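Local coordinates for xylanase and alpha-amylase inhibitor protein (Scadoxus multiflorus, PDB 3MU7), which probably inhibits both xylanases and alpha-amylases, and has a TIM-barrel fold of the glycosyl hydrolase family 18 type, at residues P156-Y160 and E203-A208; I125-P130 and P163-T167. All coordinates share one frame. Where two conformers were deposited one is given. Residues are numbered along the deposited sequence.

Contact 1: residues P156-Y160 and E203-A208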
loop_
_atom_site.group_PDB
_atom_site.type_symbol
_atom_site.label_atom_id
_atom_site.label_comp_id
_atom_site.label_asym_id
_atom_site.label_seq_id
_atom_site.Cartn_x
_atom_site.Cartn_y
_atom_site.Cartn_z
ATOM N N PRO A 156 -0.263 7.642 -2.626
ATOM C CA PRO A 156 -0.850 8.965 -2.821
ATOM C C PRO A 156 -2.151 8.905 -3.623
ATOM O O PRO A 156 -2.431 7.921 -4.325
ATOM C CB PRO A 156 0.227 9.692 -3.629
ATOM C CG PRO A 156 0.881 8.598 -4.419
ATOM C CD PRO A 156 0.947 7.451 -3.452
ATOM N N GLN A 157 -2.932 9.973 -3.515
ATOM C CA GLN A 157 -4.029 10.214 -4.438
ATOM C C GLN A 157 -3.464 10.636 -5.797
ATOM O O GLN A 157 -2.253 10.850 -5.934
ATOM C CB GLN A 157 -4.976 11.258 -3.856
ATOM C CG GLN A 157 -5.759 10.749 -2.667
ATOM C CD GLN A 157 -6.688 11.807 -2.122
ATOM O OE1 GLN A 157 -7.841 11.915 -2.547
ATOM N NE2 GLN A 157 -6.196 12.591 -1.168
ATOM N N CYS A 158 -4.317 10.743 -6.816
ATOM C CA CYS A 158 -3.793 10.832 -8.180
ATOM C C CYS A 158 -3.485 12.220 -8.743
ATOM O O CYS A 158 -3.024 12.329 -9.872
ATOM C CB CYS A 158 -4.615 9.998 -9.174
ATOM S SG CYS A 158 -6.380 10.303 -9.273
ATOM N N VAL A 159 -3.708 13.269 -7.959
ATOM C CA VAL A 159 -3.315 14.608 -8.408
ATOM C C VAL A 159 -1.873 14.868 -7.978
ATOM O O VAL A 159 -1.552 14.829 -6.787
ATOM C CB VAL A 159 -4.241 15.722 -7.891
ATOM C CG1 VAL A 159 -3.846 17.050 -8.514
ATOM C CG2 VAL A 159 -5.698 15.420 -8.217
ATOM N N TYR A 160 -1.008 15.110 -8.954
ATOM C CA TYR A 160 0.402 15.345 -8.691
ATOM C C TYR A 160 0.682 16.846 -8.488
ATOM O O TYR A 160 0.272 17.662 -9.320
ATOM C CB TYR A 160 1.257 14.826 -9.855
ATOM C CG TYR A 160 2.717 14.881 -9.508
ATOM C CD1 TYR A 160 3.352 13.790 -8.922
ATOM C CD2 TYR A 160 3.456 16.051 -9.700
ATOM C CE1 TYR A 160 4.686 13.851 -8.562
ATOM C CE2 TYR A 160 4.782 16.121 -9.343
ATOM C CZ TYR A 160 5.391 15.021 -8.768
ATOM O OH TYR A 160 6.715 15.079 -8.407
ATOM N N GLU A 203 2.302 12.044 -15.997
ATOM C CA GLU A 203 2.945 12.930 -15.043
ATOM C C GLU A 203 3.611 12.178 -13.883
ATOM O O GLU A 203 4.760 12.459 -13.541
ATOM C CB GLU A 203 1.997 14.001 -14.508
ATOM C CG GLU A 203 2.759 14.972 -13.632
ATOM C CD GLU A 203 2.044 16.264 -13.330
ATOM O OE1 GLU A 203 0.799 16.318 -13.352
ATOM O OE2 GLU A 203 2.765 17.235 -13.047
ATOM N N TRP A 204 2.885 11.237 -13.281
ATOM C CA TRP A 204 3.436 10.440 -12.180
ATOM C C TRP A 204 4.675 9.667 -12.613
ATOM O O TRP A 204 5.694 9.678 -11.920
ATOM C CB TRP A 204 2.382 9.498 -11.601
ATOM C CG TRP A 204 1.438 10.193 -10.677
ATOM C CD1 TRP A 204 0.199 10.686 -10.975
ATOM C CD2 TRP A 204 1.667 10.487 -9.301
ATOM N NE1 TRP A 204 -0.359 11.272 -9.865
ATOM C CE2 TRP A 204 0.523 11.163 -8.821
ATOM C CE3 TRP A 204 2.734 10.251 -8.424
ATOM C CZ2 TRP A 204 0.416 11.598 -7.500
ATOM C CZ3 TRP A 204 2.628 10.683 -7.121
ATOM C CH2 TRP A 204 1.475 11.353 -6.667
ATOM N N SER A 205 4.597 9.019 -13.770
ATOM C CA SER A 205 5.725 8.226 -14.231
ATOM C C SER A 205 6.934 9.102 -14.570
ATOM O O SER A 205 8.066 8.669 -14.383
ATOM C CB SER A 205 5.336 7.313 -15.395
ATOM O OG SER A 205 4.801 8.053 -16.470
ATOM N N MET A 206 6.701 10.329 -15.026
ATOM C CA MET A 206 7.807 11.238 -15.320
ATOM C C MET A 206 8.419 11.855 -14.063
ATOM O O MET A 206 9.642 11.957 -13.948
ATOM C CB MET A 206 7.359 12.356 -16.258
ATOM C CG MET A 206 8.507 13.174 -16.829
ATOM S SD MET A 206 7.936 14.637 -17.703
ATOM C CE MET A 206 8.316 15.917 -16.520
ATOM N N LYS A 207 7.575 12.276 -13.127
ATOM C CA LYS A 207 8.028 13.142 -12.042
ATOM C C LYS A 207 8.234 12.484 -10.683
ATOM O O LYS A 207 8.987 13.003 -9.863
ATOM C CB LYS A 207 7.081 14.331 -11.884
ATOM C CG LYS A 207 6.934 15.173 -13.136
ATOM C CD LYS A 207 6.127 16.430 -12.854
ATOM C CE LYS A 207 6.073 17.348 -14.067
ATOM N NZ LYS A 207 7.379 18.008 -14.325
ATOM N N ALA A 208 7.560 11.368 -10.417
ATOM C CA ALA A 208 7.652 10.765 -9.086
ATOM C C ALA A 208 9.044 10.201 -8.866
ATOM O O ALA A 208 9.536 9.409 -9.670
ATOM C CB ALA A 208 6.609 9.691 -8.919
HETATM O O HOH W 1 8.584 13.208 -6.810
#
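The irregular loop 156-160 runs past the last turn of helix 195-207, and the two backbones come closest at Tyr160 and Trp204, whose CA atoms are 6.7 Å apart. The helix holds its form through Lys207 N to Glu203 O and Ala208 N to Trp204 O, both 2.9 Å; Ala208 is the first residue to leave helical angles. Trp204 fills the space between helix and loop. Its NE1 donates an almost straight hydrogen bond (2.9 Å, 173°) to Cys158 O, which lies at the ring edge, so the buried indole is satisfied by loop backbone. Tyr160 covers one indole face: its ring meets Trp204 in a T-shaped pair, edge toward face, with 4.9 Å to the six-membered ring centroid and planes at 87°, while Tyr160 CB makes a CH-pi contact 4.1 Å from the centroid of the five-membered ring. In the family 18 TIM barrel this joins the loop after the fifth barrel strand, 151-154, to the helix following the sixth, 176-180; Trp204 also packs on Ile177 and Val179 of that sixth strand. Pro156 closes in on the far end of the indole, CG 3.6 Å from Trp204 CH2. Farther along the helix, Tyr160 OH lies 3.6 Å from Lys207 CB, and a water joins it to the helix end, 3.1 Å from Tyr160 OH and donating to Lys207 O, also at 3.1 Å. The Cys158 side chain turns to a disulfide with Cys187, which ties the loop to the connection between strand 176-180 and helix 195-207.

Contact 2: residues I125-P130 and P163-T167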
loop_
_atom_site.group_PDB
_atom_site.type_symbol
_atom_site.label_atom_id
_atom_site.label_comp_id
_atom_site.label_asym_id
_atom_site.label_seq_id
_atom_site.Cartn_x
_atom_site.Cartn_y
_atom_site.Cartn_z
ATOM N N ILE A 125 -1.261 7.809 3.779
ATOM C CA ILE A 125 -1.629 9.016 4.513
ATOM C C ILE A 125 -2.611 9.821 3.683
ATOM O O ILE A 125 -2.248 10.375 2.642
ATOM C CB ILE A 125 -0.381 9.853 4.882
ATOM C CG1 ILE A 125 0.664 8.997 5.621
ATOM C CG2 ILE A 125 -0.779 11.099 5.670
ATOM C CD1 ILE A 125 0.137 8.209 6.831
ATOM N N GLU A 126 -3.849 9.883 4.162
ATOM C CA GLU A 126 -4.953 10.444 3.399
ATOM C C GLU A 126 -5.419 11.801 3.927
ATOM O O GLU A 126 -6.260 12.447 3.307
ATOM C CB GLU A 126 -6.111 9.436 3.353
ATOM C CG GLU A 126 -7.174 9.723 2.292
ATOM C CD GLU A 126 -6.675 9.541 0.835
ATOM O OE1 GLU A 126 -6.187 8.416 0.490
ATOM O OE2 GLU A 126 -6.795 10.480 0.073
ATOM N N HIS A 127 -4.892 12.242 5.060
ATOM C CA HIS A 127 -5.205 13.542 5.641
ATOM C C HIS A 127 -4.058 13.968 6.522
ATOM O O HIS A 127 -3.295 13.177 6.979
ATOM C CB HIS A 127 -6.522 13.488 6.444
ATOM C CG HIS A 127 -6.436 12.644 7.672
ATOM N ND1 HIS A 127 -7.050 11.433 7.790
ATOM C CD2 HIS A 127 -5.790 12.852 8.832
ATOM C CE1 HIS A 127 -6.818 10.944 8.987
ATOM N NE2 HIS A 127 -6.014 11.758 9.621
ATOM N N GLY A 128 -4.049 15.247 6.809
ATOM C CA GLY A 128 -3.152 15.806 7.791
ATOM C C GLY A 128 -1.848 16.356 7.280
ATOM O O GLY A 128 -1.480 17.513 7.650
ATOM N N GLY A 129 -1.190 15.562 6.411
ATOM C CA GLY A 129 0.248 15.734 6.103
ATOM C C GLY A 129 0.406 16.960 5.292
ATOM O O GLY A 129 -0.596 17.497 4.890
ATOM N N PRO A 130 1.616 17.441 5.144
ATOM C CA PRO A 130 2.836 16.631 5.108
ATOM C C PRO A 130 3.322 16.466 6.575
ATOM O O PRO A 130 4.115 15.566 6.869
ATOM C CB PRO A 130 3.828 17.519 4.341
ATOM C CG PRO A 130 3.281 18.880 4.410
ATOM C CD PRO A 130 1.803 18.702 4.397
ATOM N N PRO A 163 -1.075 16.219 -1.837
ATOM C CA PRO A 163 -1.031 17.170 -0.717
ATOM C C PRO A 163 -0.485 16.594 0.585
ATOM O O PRO A 163 0.135 17.318 1.360
ATOM C CB PRO A 163 -2.501 17.575 -0.537
ATOM C CG PRO A 163 -3.276 16.529 -1.217
ATOM C CD PRO A 163 -2.442 16.052 -2.356
ATOM N N ASN A 164 -0.716 15.308 0.831
ATOM C CA ASN A 164 -0.238 14.679 2.062
ATOM C C ASN A 164 1.170 14.127 1.974
ATOM O O ASN A 164 1.923 14.192 2.941
ATOM C CB ASN A 164 -1.208 13.591 2.507
ATOM C CG ASN A 164 -2.573 14.146 2.796
ATOM O OD1 ASN A 164 -2.738 14.944 3.715
ATOM N ND2 ASN A 164 -3.550 13.776 1.987
ATOM N N LEU A 165 1.521 13.601 0.802
ATOM C CA LEU A 165 2.741 12.816 0.638
ATOM C C LEU A 165 3.716 13.391 -0.379
ATOM O O LEU A 165 4.824 12.882 -0.517
ATOM C CB LEU A 165 2.386 11.376 0.238
ATOM C CG LEU A 165 1.655 10.505 1.262
ATOM C CD1 LEU A 165 0.907 9.377 0.567
ATOM C CD2 LEU A 165 2.625 9.963 2.289
ATOM N N GLY A 166 3.319 14.442 -1.095
ATOM C CA GLY A 166 4.128 14.959 -2.201
ATOM C C GLY A 166 5.553 15.316 -1.819
ATOM O O GLY A 166 6.502 14.949 -2.507
ATOM N N THR A 167 5.712 16.031 -0.712
ATOM C CA THR A 167 7.048 16.419 -0.265
ATOM C C THR A 167 7.887 15.206 0.136
ATOM O O THR A 167 9.079 15.146 -0.161
ATOM C CB THR A 167 7.001 17.426 0.895
ATOM O OG1 THR A 167 6.283 16.865 1.997
ATOM C CG2 THR A 167 6.339 18.710 0.452
#
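Ile125 comes first: its CB packs against Leu165 CD2 (4.0 Å), the apolar side-chain contact, and its carbonyl O lies 3.4 Å from Asn164 CB. Glu126 follows in the loop after the fourth barrel strand, 120-125, its CA-to-CB bond pointing away from 163-167 and its OE1 hydrogen-bonded to Gln180. Its place in the sequence DGIDFHIE is consistent with the glutamate of the family 18 DxxDxDxE signature, whose third Asp is here a His; in active chitinases that glutamate is the catalytic acid. The CA-to-CB bond of His127 also points away; its ring stacks on Tyr81 and NE2 hydrogen-bonds Tyr81 O. The chain then curls round the Asn164 side chain. Gly128 has a positive phi (94°), where a CB would jam against the preceding carbonyl, and Gly129 N gives Asn164 OD1 a weak hydrogen bond of 3.2 Å. A CB on Gly129 would clash with Asn164 O. After a cis peptide bond, Pro130 CA makes a CA-H...O contact to Asn164 O (3.4 Å), and Pro130 CB reaches Thr167 OG1 at 3.5 Å.

The segments alternate along the chain, 125-130, 156-160, 163-167, 203-208, and the two contacts have centres 13 Å apart. The connection after strand 151-154, with the first residues of helix 166-170, supplies one segment to each: its first part meets helix 195-207 in contact 1, its last part the loop after strand 120-125 in contact 2. Asp162, between those parts, accepts hydrogen bonds from Gln157 N and Leu165 N. The contacts touch directly where Gln157 NE2 lies 2.5 Å from Glu126 OE2. Gln180, hydrogen-bonded to Glu126 and to the Pro156 backbone, links them again, so the loops after strands 120-125 and 151-154 and helix 195-207 are joined around the position that probably corresponds to the signature glutamate.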